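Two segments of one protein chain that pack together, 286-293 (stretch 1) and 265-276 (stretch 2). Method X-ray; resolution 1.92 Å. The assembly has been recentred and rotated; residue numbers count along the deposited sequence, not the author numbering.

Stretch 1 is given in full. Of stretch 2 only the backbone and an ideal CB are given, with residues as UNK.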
# COMPACT_ATOMS: atom_id res chain seq x y z
N ILE B 286 -8.22 -7.84 -7.92
CA ILE B 286 -7.29 -6.91 -8.51
C ILE B 286 -6.02 -6.96 -7.66
O ILE B 286 -4.92 -7.14 -8.18
CB ILE B 286 -7.86 -5.47 -8.56
CG1 ILE B 286 -9.07 -5.39 -9.51
CG2 ILE B 286 -6.76 -4.41 -8.93
CD1 ILE B 286 -9.84 -4.05 -9.41
N VAL B 287 -6.20 -6.85 -6.36
CA VAL B 287 -5.07 -6.77 -5.41
C VAL B 287 -4.22 -8.05 -5.40
O VAL B 287 -2.98 -8.01 -5.46
CB VAL B 287 -5.58 -6.49 -3.98
CG1 VAL B 287 -4.42 -6.49 -2.98
CG2 VAL B 287 -6.34 -5.16 -3.91
N LEU B 288 -4.90 -9.19 -5.36
CA LEU B 288 -4.22 -10.48 -5.26
C LEU B 288 -4.10 -11.21 -6.58
O LEU B 288 -3.47 -12.27 -6.66
CB LEU B 288 -4.94 -11.39 -4.24
CG LEU B 288 -4.98 -10.79 -2.84
CD1 LEU B 288 -5.81 -11.65 -1.89
CD2 LEU B 288 -3.56 -10.62 -2.31
N GLY B 289 -4.69 -10.67 -7.65
CA GLY B 289 -4.71 -11.44 -8.88
C GLY B 289 -4.06 -10.72 -10.04
O GLY B 289 -2.93 -11.03 -10.45
N GLN B 290 -4.79 -9.75 -10.55
CA GLN B 290 -4.36 -8.93 -11.67
C GLN B 290 -3.02 -8.26 -11.43
O GLN B 290 -2.09 -8.40 -12.22
CB GLN B 290 -5.43 -7.87 -11.96
CG GLN B 290 -5.22 -7.07 -13.25
CD GLN B 290 -6.45 -6.24 -13.60
OE1 GLN B 290 -7.18 -5.79 -12.72
NE2 GLN B 290 -6.68 -6.03 -14.89
N LEU B 291 -2.92 -7.51 -10.35
CA LEU B 291 -1.70 -6.78 -10.01
C LEU B 291 -0.50 -7.69 -9.69
O LEU B 291 0.65 -7.37 -10.02
CB LEU B 291 -1.97 -5.87 -8.81
CG LEU B 291 -2.98 -4.75 -9.07
CD1 LEU B 291 -2.98 -3.75 -7.92
CD2 LEU B 291 -2.67 -4.08 -10.36
N MSE B 292 -0.78 -8.81 -9.01
CA MSE B 292 0.26 -9.78 -8.69
C MSE B 292 0.92 -10.39 -9.92
O MSE B 292 2.14 -10.51 -9.98
CB MSE B 292 -0.32 -10.92 -7.84
CG MSE B 292 -0.69 -10.52 -6.45
SE MSE B 292 0.83 -9.83 -5.48
CE MSE B 292 -0.00 -9.77 -3.75
N ARG B 293 0.11 -10.78 -10.91
CA ARG B 293 0.66 -11.34 -12.14
C ARG B 293 1.50 -10.28 -12.88
O ARG B 293 2.59 -10.56 -13.39
CB ARG B 293 -0.47 -11.90 -13.04
CG ARG B 293 0.01 -12.49 -14.36
CD ARG B 293 -1.17 -13.15 -15.08
NE ARG B 293 -0.75 -13.93 -16.24
CZ ARG B 293 -1.58 -14.51 -17.09
NH1 ARG B 293 -1.11 -15.19 -18.13
NH2 ARG B 293 -2.89 -14.38 -16.93
N UNK B 265 7.37 -15.94 -4.62
CA UNK B 265 6.20 -16.48 -3.96
C UNK B 265 5.50 -15.29 -3.28
O UNK B 265 5.93 -14.81 -2.22
CB UNK B 265 6.57 -17.58 -2.96
N UNK B 266 4.45 -14.80 -3.93
CA UNK B 266 3.70 -13.65 -3.42
C UNK B 266 2.79 -13.94 -2.23
O UNK B 266 1.81 -14.71 -2.32
CB UNK B 266 2.85 -13.07 -4.55
N UNK B 267 3.08 -13.31 -1.09
CA UNK B 267 2.25 -13.53 0.10
C UNK B 267 1.26 -12.36 0.24
O UNK B 267 1.63 -11.23 0.02
CB UNK B 267 3.12 -13.66 1.35
N UNK B 268 -0.00 -12.63 0.63
CA UNK B 268 -0.98 -11.53 0.65
C UNK B 268 -1.01 -10.65 1.89
O UNK B 268 -1.98 -9.90 2.01
CB UNK B 268 -2.38 -12.12 0.46
N UNK B 269 -0.04 -10.76 2.79
CA UNK B 269 -0.03 -9.96 4.01
C UNK B 269 -0.38 -8.50 3.73
O UNK B 269 0.13 -7.92 2.76
CB UNK B 269 1.34 -10.05 4.69
N UNK B 270 -1.29 -7.96 4.54
CA UNK B 270 -1.74 -6.55 4.48
C UNK B 270 -2.87 -6.29 3.46
O UNK B 270 -3.59 -5.30 3.57
CB UNK B 270 -0.55 -5.66 4.13
N UNK B 271 -3.05 -7.19 2.50
CA UNK B 271 -3.98 -6.95 1.39
C UNK B 271 -5.40 -6.78 1.87
O UNK B 271 -6.17 -6.02 1.28
CB UNK B 271 -3.92 -8.10 0.38
N UNK B 272 -5.77 -7.50 2.93
CA UNK B 272 -7.11 -7.38 3.48
C UNK B 272 -7.47 -5.98 3.93
O UNK B 272 -8.64 -5.65 4.07
CB UNK B 272 -7.27 -8.34 4.66
N UNK B 273 -6.46 -5.14 4.18
CA UNK B 273 -6.75 -3.76 4.54
C UNK B 273 -7.28 -2.99 3.35
O UNK B 273 -7.85 -1.92 3.53
CB UNK B 273 -5.50 -3.07 5.10
N UNK B 274 -7.08 -3.53 2.15
CA UNK B 274 -7.55 -2.89 0.93
C UNK B 274 -8.89 -3.47 0.47
O UNK B 274 -9.73 -2.75 -0.01
CB UNK B 274 -6.50 -3.04 -0.18
N UNK B 275 -9.10 -4.77 0.67
CA UNK B 275 -10.27 -5.42 0.06
C UNK B 275 -11.36 -5.89 1.01
O UNK B 275 -12.45 -6.28 0.58
CB UNK B 275 -9.80 -6.63 -0.75
N UNK B 276 -11.07 -5.88 2.31
CA UNK B 276 -11.96 -6.45 3.30
C UNK B 276 -13.37 -5.91 3.33
O UNK B 276 -14.35 -6.65 3.51
CB UNK B 276 -11.34 -6.26 4.69

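Stretch 1 is a helix that offers stretch 2 three apolar side chains, Val-287, Leu-288 and the selenomethionine Met-292, and no charge or hydrogen-bonding group, so shape and apolar character matter most across the contact.

Position 265 is extended and its ideal CB has nothing of stretch 1 within reach; many residues would serve, and Leu-265 makes no contact here. Position 266 is different. Its CB points toward the helix and already lies 3.9 Å from Met-292 SE, which leaves little depth for a longer side chain along that line. A small apolar residue fits, and Ala-266 rests its CB against that selenium. Position 267 points away, so many residues, polar ones included, would serve. His-267 turns its ring forward along its own stretch, where ND1 accepts a hydrogen bond from the N of 269 at 3.0 Å.

At 268 the CB points sideways and the ideal CB sits tightly, 3.4 Å from Leu-288 CD2. The phi of -84° is compatible with proline; alanine or another compact residue would also suit. Pro-268 is present, its CB 3.5 Å from Leu-288 CD2, a close apolar contact.

Position 269 points away; its phi/psi of -44°/133° fits the second corner of a type II turn from 268 to 271, and small or polar residues, or proline, would serve. It is Ala-269. Position 270, with phi 85° and psi -19°, has the left-handed backbone of the third residue of such a turn, where glycine or asparagine would be the usual expectation. The residue is nevertheless Val-270, out of reach of stretch 1.

The CB of 271 points toward the helix, 3.7 Å from Leu-288 CD2 and 3.8 Å from Val-287 CG1. Alanine, serine or cysteine would suit so close an approach. Ser-271 packs its CB against Val-287 CG1, while its OG, with chi1 in p, donates a very short hydrogen bond to Pro-268 O, 2.5 Å, satisfying the hydroxyl within the turn.

Positions 272 and 273 meet nothing of stretch 1, so small or polar residues would do; they are Gly-272 and Ala-273.

Position 274 points toward Val-287, its ideal CB 4.3 Å from Val-287 CG2, and an aliphatic residue is natural. Leu-274 makes that contact through its CB.

At 275 the CB also points toward the helix but stands 4.9 Å from Val-287 CG2, leaving room for a larger apolar or aromatic group. Tyr-275, with chi1 in p, brings CE2 to 3.8 Å from Leu-288 CD1, which approaches the ring obliquely.

At 276 an ideal CB would lie 2.8 Å from Gly-272 O, so glycine suits; Gly-276 avoids that clash.

Stretch 2 (265-276) LAHPAVSGALYG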
# COMPACT_ATOMS: atom_id res chain seq x y z
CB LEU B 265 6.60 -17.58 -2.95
CG LEU B 265 5.56 -18.08 -1.92
CD1 LEU B 265 4.41 -18.81 -2.63
CD2 LEU B 265 6.22 -19.01 -0.84
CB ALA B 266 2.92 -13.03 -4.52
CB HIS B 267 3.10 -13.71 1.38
CG HIS B 267 2.30 -14.11 2.58
ND1 HIS B 267 1.55 -13.20 3.31
CD2 HIS B 267 2.05 -15.32 3.14
CE1 HIS B 267 0.90 -13.83 4.27
NE2 HIS B 267 1.17 -15.12 4.18
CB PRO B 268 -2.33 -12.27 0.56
CG PRO B 268 -2.07 -13.56 1.20
CD PRO B 268 -0.66 -13.94 0.78
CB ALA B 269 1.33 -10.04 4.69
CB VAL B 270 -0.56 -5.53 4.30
CG1 VAL B 270 -1.07 -4.08 4.41
CG2 VAL B 270 0.52 -5.77 5.36
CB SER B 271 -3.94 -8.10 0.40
OG SER B 271 -4.21 -9.34 1.06
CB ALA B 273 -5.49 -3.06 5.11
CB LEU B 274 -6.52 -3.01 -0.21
CG LEU B 274 -5.23 -2.19 -0.02
CD1 LEU B 274 -4.15 -2.62 -0.99
CD2 LEU B 274 -5.51 -0.69 -0.13
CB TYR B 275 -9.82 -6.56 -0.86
CG TYR B 275 -9.33 -7.80 -0.12
CD1 TYR B 275 -10.21 -8.58 0.60
CD2 TYR B 275 -7.99 -8.20 -0.17
CE1 TYR B 275 -9.80 -9.69 1.29
CE2 TYR B 275 -7.57 -9.34 0.51
CZ TYR B 275 -8.50 -10.07 1.24
OH TYR B 275 -8.18 -11.20 1.93
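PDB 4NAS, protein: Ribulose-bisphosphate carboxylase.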